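Local coordinates for core protein VP4 (Bluetongue virus, PDB 2JHP), which caps viral messenger RNA as a multifunctional enzyme of the virus core, its methyltransferase sites binding S-adenosyl-L-homocysteine, at residues A190-Y195 with V258-I263; V218-Y223 with D232-V237. All coordinates share one frame; numbering follows the deposited sequence.

Contact 1: A190-Y195 with V258-I263; sequences AEEVHY and VERLFI. With SAH (S-adenosyl-L-homocysteine), chain C.
Val-193 and Tyr-195 lie beside Leu-261 and Ile-263 on one face of two parallel strands, and this is the densely packed part of the contact. CG1 of Val-193 meets CD1 of Ile-263 at 3.7 Å. The Ile-263 CG2 branch, anti to its backbone N, reaches CD1 and CE1 of the Tyr-195 ring obliquely. Beta-branched Val-193 and Ile-263 favour extended backbone, and Leu-261 joins Ile-263 against helix 178-186. Backbone bonds such as Ile-263 N to His-194 O (2.9 Å) tie the strands. They are central neighbours in the Rossmann-like sheet of a methyltransferase fold, where the carboxyl ends of the strands form the cofactor site: Tyr-195 OH accepts a weak hydrogen bond from the S-adenosyl-L-homocysteine N at 3.1 Å. The other face, also buried, mixes Phe-262 with a polar group of Glu-192, His-194 and Arg-260. Glu-192, with CG anti to the backbone N (chi1 -177°) and the chain extended beyond it, runs beside Arg-260; its OE1 lies at the guanidinium edge, near its plane, a long salt bridge of 3.6 Å to NE. The same OE1 takes a 2.6 Å hydrogen bond from His-194 NE2, while Arg-260 NH1 is held by the Ala-299 carbonyl. The solvent side is the loop just before the strands, where Glu-191 and Val-258 are partly exposed. There Glu-191 OE2 takes a nearly straight bond from Glu-259 N (2.8 Å, 166°), and His-347 also binds that oxygen.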
# COMPACT_ATOMS: atom_id res chain seq x y z
N ALA A 190 5.48 -12.43 -17.29
CA ALA A 190 5.59 -13.20 -18.54
C ALA A 190 4.40 -12.93 -19.46
O ALA A 190 3.26 -13.03 -19.02
CB ALA A 190 5.71 -14.68 -18.24
N GLU A 191 4.68 -12.60 -20.72
CA GLU A 191 3.65 -12.45 -21.75
C GLU A 191 3.29 -13.79 -22.37
O GLU A 191 2.21 -13.94 -22.94
CB GLU A 191 4.10 -11.53 -22.87
CG GLU A 191 4.52 -10.15 -22.43
CD GLU A 191 5.50 -9.53 -23.40
OE1 GLU A 191 5.05 -8.91 -24.39
OE2 GLU A 191 6.72 -9.68 -23.16
N GLU A 192 4.20 -14.75 -22.27
CA GLU A 192 4.03 -16.02 -22.95
C GLU A 192 4.56 -17.14 -22.07
O GLU A 192 5.71 -17.10 -21.63
CB GLU A 192 4.74 -15.99 -24.29
CG GLU A 192 4.60 -17.22 -25.17
CD GLU A 192 5.45 -17.12 -26.43
OE1 GLU A 192 6.32 -17.99 -26.65
OE2 GLU A 192 5.26 -16.14 -27.20
N VAL A 193 3.71 -18.14 -21.82
CA VAL A 193 4.07 -19.29 -21.02
C VAL A 193 3.97 -20.58 -21.82
O VAL A 193 2.93 -20.89 -22.40
CB VAL A 193 3.18 -19.44 -19.76
CG1 VAL A 193 3.44 -20.78 -19.05
CG2 VAL A 193 3.39 -18.27 -18.81
N HIS A 194 5.06 -21.33 -21.81
CA HIS A 194 5.08 -22.68 -22.33
C HIS A 194 4.98 -23.66 -21.16
O HIS A 194 5.88 -23.74 -20.31
CB HIS A 194 6.36 -22.90 -23.15
CG HIS A 194 6.44 -22.06 -24.38
ND1 HIS A 194 6.23 -22.57 -25.64
CD2 HIS A 194 6.68 -20.74 -24.54
CE1 HIS A 194 6.34 -21.60 -26.53
NE2 HIS A 194 6.62 -20.48 -25.89
N TYR A 195 3.85 -24.37 -21.10
CA TYR A 195 3.51 -25.22 -19.96
C TYR A 195 3.51 -26.68 -20.39
O TYR A 195 2.54 -27.17 -20.98
CB TYR A 195 2.13 -24.81 -19.41
CG TYR A 195 1.70 -25.40 -18.08
CD1 TYR A 195 2.42 -26.40 -17.44
CD2 TYR A 195 0.53 -24.96 -17.46
CE1 TYR A 195 2.01 -26.93 -16.22
CE2 TYR A 195 0.10 -25.48 -16.24
CZ TYR A 195 0.84 -26.47 -15.63
OH TYR A 195 0.42 -26.99 -14.42
N VAL A 258 9.65 -10.64 -26.39
CA VAL A 258 8.73 -11.09 -25.35
C VAL A 258 9.44 -11.65 -24.12
O VAL A 258 10.54 -12.19 -24.22
CB VAL A 258 7.71 -12.15 -25.88
CG1 VAL A 258 6.55 -11.49 -26.62
CG2 VAL A 258 8.41 -13.21 -26.75
N GLU A 259 8.81 -11.52 -22.96
CA GLU A 259 9.25 -12.27 -21.79
C GLU A 259 8.50 -13.58 -21.80
O GLU A 259 7.26 -13.60 -21.77
CB GLU A 259 9.00 -11.51 -20.49
CG GLU A 259 9.45 -12.31 -19.29
CD GLU A 259 9.32 -11.59 -17.97
OE1 GLU A 259 9.13 -10.35 -17.95
OE2 GLU A 259 9.41 -12.28 -16.93
N ARG A 260 9.26 -14.67 -21.88
CA ARG A 260 8.71 -16.01 -21.86
C ARG A 260 9.07 -16.71 -20.56
O ARG A 260 10.18 -16.53 -20.04
CB ARG A 260 9.23 -16.83 -23.04
CG ARG A 260 8.88 -16.29 -24.41
CD ARG A 260 9.51 -17.15 -25.51
NE ARG A 260 9.58 -16.46 -26.80
CZ ARG A 260 10.68 -15.92 -27.30
NH1 ARG A 260 11.82 -15.96 -26.62
NH2 ARG A 260 10.64 -15.30 -28.48
N LEU A 261 8.14 -17.49 -20.03
CA LEU A 261 8.38 -18.35 -18.86
C LEU A 261 8.14 -19.81 -19.20
O LEU A 261 7.15 -20.16 -19.85
CB LEU A 261 7.49 -17.93 -17.69
CG LEU A 261 7.10 -18.91 -16.58
CD1 LEU A 261 8.27 -19.28 -15.70
CD2 LEU A 261 6.01 -18.25 -15.77
N PHE A 262 9.06 -20.66 -18.74
CA PHE A 262 9.05 -22.09 -19.01
C PHE A 262 8.58 -22.83 -17.76
O PHE A 262 9.20 -22.74 -16.70
CB PHE A 262 10.47 -22.52 -19.41
CG PHE A 262 10.60 -23.98 -19.78
CD1 PHE A 262 10.39 -24.40 -21.09
CD2 PHE A 262 11.00 -24.92 -18.83
CE1 PHE A 262 10.53 -25.74 -21.44
CE2 PHE A 262 11.15 -26.26 -19.17
CZ PHE A 262 10.92 -26.68 -20.48
N ILE A 263 7.47 -23.56 -17.89
CA ILE A 263 6.87 -24.32 -16.78
C ILE A 263 6.86 -25.83 -17.10
O ILE A 263 6.26 -26.24 -18.09
CB ILE A 263 5.44 -23.84 -16.44
CG1 ILE A 263 5.43 -22.36 -16.07
CG2 ILE A 263 4.85 -24.68 -15.31
CD1 ILE A 263 4.08 -21.82 -15.61
N SAH C . 0.04 -30.08 -14.58
CA SAH C . -0.98 -31.15 -14.33
CB SAH C . -0.43 -32.30 -13.48
CG SAH C . 0.73 -33.04 -14.13
SD SAH C . 0.25 -34.71 -14.62
C SAH C . -2.23 -30.55 -13.70
O SAH C . -2.18 -29.51 -13.05
OXT SAH C . -3.33 -31.10 -13.84
C5' SAH C . 1.76 -35.02 -15.55
C4' SAH C . 1.44 -35.04 -17.03
O4' SAH C . 2.62 -35.00 -17.79
C3' SAH C . 0.71 -36.30 -17.47
O3' SAH C . -0.63 -35.94 -17.71
C2' SAH C . 1.41 -36.74 -18.75
O2' SAH C . 0.50 -36.87 -19.81
C1' SAH C . 2.34 -35.59 -19.04
N9 SAH C . 3.61 -35.92 -19.70
C8 SAH C . 4.43 -37.01 -19.51
N7 SAH C . 5.51 -36.87 -20.31
C5 SAH C . 5.40 -35.71 -21.00
C6 SAH C . 6.21 -35.09 -21.94
N6 SAH C . 7.35 -35.65 -22.32
N1 SAH C . 5.82 -33.88 -22.49
C2 SAH C . 4.63 -33.30 -22.10
N3 SAH C . 3.84 -33.92 -21.16
C4 SAH C . 4.21 -35.11 -20.62

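Contact 2: V218-Y223 with D232-V237; sequences VLWHVY and DPNVIV
Trp-220 and Asn-234 send their side chains the same way, side by side, with the indole and amide planes 79° apart. ND2 of Asn-234 lies at the edge of the indole, 3.7 Å from CD1 of Trp-220, and its hydrogen bond goes to the backbone instead: Asn-234 ND2 donates to Val-218 O at 2.8 Å. The Asn-234 CG sits between its backbone N and carbonyl carbon (chi1 64°), and the short polar side chain suits the third position of the type I turn from Asp-232 to Val-235, where it extends the pairing one step beyond the strand. Asn-234 O also receives Trp-220 N at 2.8 Å. One face of the indole is covered near its rim by CG1 of Val-218, while Phe-215 stacks on the ring and takes the NE1 hydrogen through its carbonyl.

On the opposite face of the sheet, His-221 and Ile-236 also run side by side. CG2 of Ile-236 meets the imidazole of His-221 obliquely, 3.5 Å from ND1, and CD1 of Ile-236 comes to 3.6 Å from CE1 of the ring; ND1 itself is hydrogen-bonded to His-238. Back on the Trp-220 face, Val-222 crosses Val-235 and Val-237 at a slant; its CG2 touches Val-237 CG2 at 3.6 Å. Compact Val-222 also touches Leu-204 of helix 202-210, and Val-235 packs on Phe-215. The strands run parallel, 21° apart, and 235-238 is the outermost strand within this chain, an edge pairing of the Rossmann-like methyltransferase sheet.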
# COMPACT_ATOMS: atom_id res chain seq x y z
N VAL A 218 -1.75 -13.33 -20.81
CA VAL A 218 -0.70 -14.30 -21.09
C VAL A 218 -1.06 -15.19 -22.28
O VAL A 218 -2.21 -15.60 -22.42
CB VAL A 218 -0.37 -15.12 -19.83
CG1 VAL A 218 0.34 -16.44 -20.18
CG2 VAL A 218 0.45 -14.29 -18.87
N LEU A 219 -0.08 -15.46 -23.13
CA LEU A 219 -0.25 -16.46 -24.18
C LEU A 219 0.26 -17.83 -23.69
O LEU A 219 1.44 -18.00 -23.38
CB LEU A 219 0.41 -16.04 -25.49
CG LEU A 219 0.26 -17.03 -26.65
CD1 LEU A 219 -1.21 -17.32 -26.94
CD2 LEU A 219 0.99 -16.55 -27.92
N TRP A 220 -0.66 -18.79 -23.64
CA TRP A 220 -0.41 -20.09 -23.04
C TRP A 220 -0.19 -21.19 -24.08
O TRP A 220 -1.13 -21.62 -24.73
CB TRP A 220 -1.61 -20.48 -22.18
CG TRP A 220 -1.88 -19.56 -21.06
CD1 TRP A 220 -2.73 -18.48 -21.05
CD2 TRP A 220 -1.30 -19.63 -19.75
NE1 TRP A 220 -2.71 -17.88 -19.81
CE2 TRP A 220 -1.84 -18.56 -19.00
CE3 TRP A 220 -0.37 -20.48 -19.15
CZ2 TRP A 220 -1.48 -18.33 -17.67
CZ3 TRP A 220 -0.01 -20.24 -17.82
CH2 TRP A 220 -0.57 -19.18 -17.10
N HIS A 221 1.05 -21.63 -24.24
CA HIS A 221 1.34 -22.81 -25.05
C HIS A 221 1.38 -24.00 -24.11
O HIS A 221 2.28 -24.11 -23.27
CB HIS A 221 2.67 -22.66 -25.77
CG HIS A 221 2.60 -21.82 -27.01
ND1 HIS A 221 2.02 -22.26 -28.18
CD2 HIS A 221 3.06 -20.57 -27.26
CE1 HIS A 221 2.11 -21.32 -29.10
NE2 HIS A 221 2.74 -20.28 -28.57
N VAL A 222 0.41 -24.89 -24.23
CA VAL A 222 0.27 -26.00 -23.28
C VAL A 222 0.52 -27.35 -23.96
O VAL A 222 -0.07 -27.64 -25.00
CB VAL A 222 -1.09 -25.98 -22.53
CG1 VAL A 222 -1.26 -24.67 -21.74
CG2 VAL A 222 -2.26 -26.18 -23.47
N TYR A 223 1.41 -28.15 -23.37
CA TYR A 223 1.88 -29.39 -24.00
C TYR A 223 1.54 -30.61 -23.16
O TYR A 223 1.92 -30.69 -21.98
CB TYR A 223 3.39 -29.35 -24.20
CG TYR A 223 3.96 -28.13 -24.90
CD1 TYR A 223 4.10 -26.91 -24.23
CD2 TYR A 223 4.42 -28.22 -26.22
CE1 TYR A 223 4.65 -25.80 -24.86
CE2 TYR A 223 4.98 -27.11 -26.86
CZ TYR A 223 5.09 -25.91 -26.18
OH TYR A 223 5.63 -24.81 -26.80
N ASP A 232 -10.45 -21.34 -25.42
CA ASP A 232 -9.83 -20.06 -25.10
C ASP A 232 -8.78 -19.70 -26.15
O ASP A 232 -7.88 -20.48 -26.42
CB ASP A 232 -9.24 -20.06 -23.68
CG ASP A 232 -10.23 -19.58 -22.64
OD1 ASP A 232 -10.74 -18.44 -22.78
OD2 ASP A 232 -10.51 -20.32 -21.67
N PRO A 233 -8.94 -18.51 -26.77
CA PRO A 233 -8.09 -18.04 -27.86
C PRO A 233 -6.61 -17.87 -27.51
O PRO A 233 -5.76 -18.04 -28.38
CB PRO A 233 -8.72 -16.70 -28.25
CG PRO A 233 -9.51 -16.29 -27.06
CD PRO A 233 -10.01 -17.54 -26.45
N ASN A 234 -6.31 -17.54 -26.25
CA ASN A 234 -4.92 -17.42 -25.81
C ASN A 234 -4.33 -18.73 -25.24
O ASN A 234 -3.22 -18.73 -24.69
CB ASN A 234 -4.74 -16.26 -24.82
CG ASN A 234 -5.52 -16.47 -23.53
OD1 ASN A 234 -6.59 -17.07 -23.52
ND2 ASN A 234 -4.98 -15.95 -22.44
N VAL A 235 -5.07 -19.83 -25.38
CA VAL A 235 -4.54 -21.16 -25.05
C VAL A 235 -4.34 -22.00 -26.30
O VAL A 235 -5.30 -22.47 -26.92
CB VAL A 235 -5.38 -21.95 -24.00
CG1 VAL A 235 -4.69 -23.25 -23.65
CG2 VAL A 235 -5.59 -21.11 -22.74
N ILE A 236 -3.08 -22.16 -26.66
CA ILE A 236 -2.68 -22.96 -27.81
C ILE A 236 -2.25 -24.34 -27.30
O ILE A 236 -1.28 -24.47 -26.54
CB ILE A 236 -1.59 -22.23 -28.63
CG1 ILE A 236 -2.19 -20.98 -29.27
CG2 ILE A 236 -1.00 -23.13 -29.70
CD1 ILE A 236 -1.18 -19.95 -29.72
N VAL A 237 -2.98 -25.36 -27.73
CA VAL A 237 -2.89 -26.70 -27.15
C VAL A 237 -2.07 -27.64 -28.01
O VAL A 237 -2.31 -27.78 -29.21
CB VAL A 237 -4.31 -27.26 -26.86
CG1 VAL A 237 -4.26 -28.72 -26.38
CG2 VAL A 237 -5.02 -26.38 -25.84

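Both contacts belong to one sheet, in which strands 192-196 and 219-223 are neighbours, so contact 2 continues outward from contact 1. Contact 1 joins central strands and is buried almost throughout; contact 2 reaches the outermost strand, and Leu-219, Asn-234, Ile-236 and Val-237 are partly exposed. Their chemistry differs accordingly: contact 1 buries a carboxylate, a histidine and an arginine together, whereas contact 2 has no charge pair across it and relies on apolar branches and one amide. The two meet where Tyr-195 N approaches His-221 O at 2.7 Å, His-194 stacks on His-221, and His-194 ND1 bonds Tyr-223 OH. Tyr-195 and Tyr-223 both line the S-adenosyl-L-homocysteine pocket.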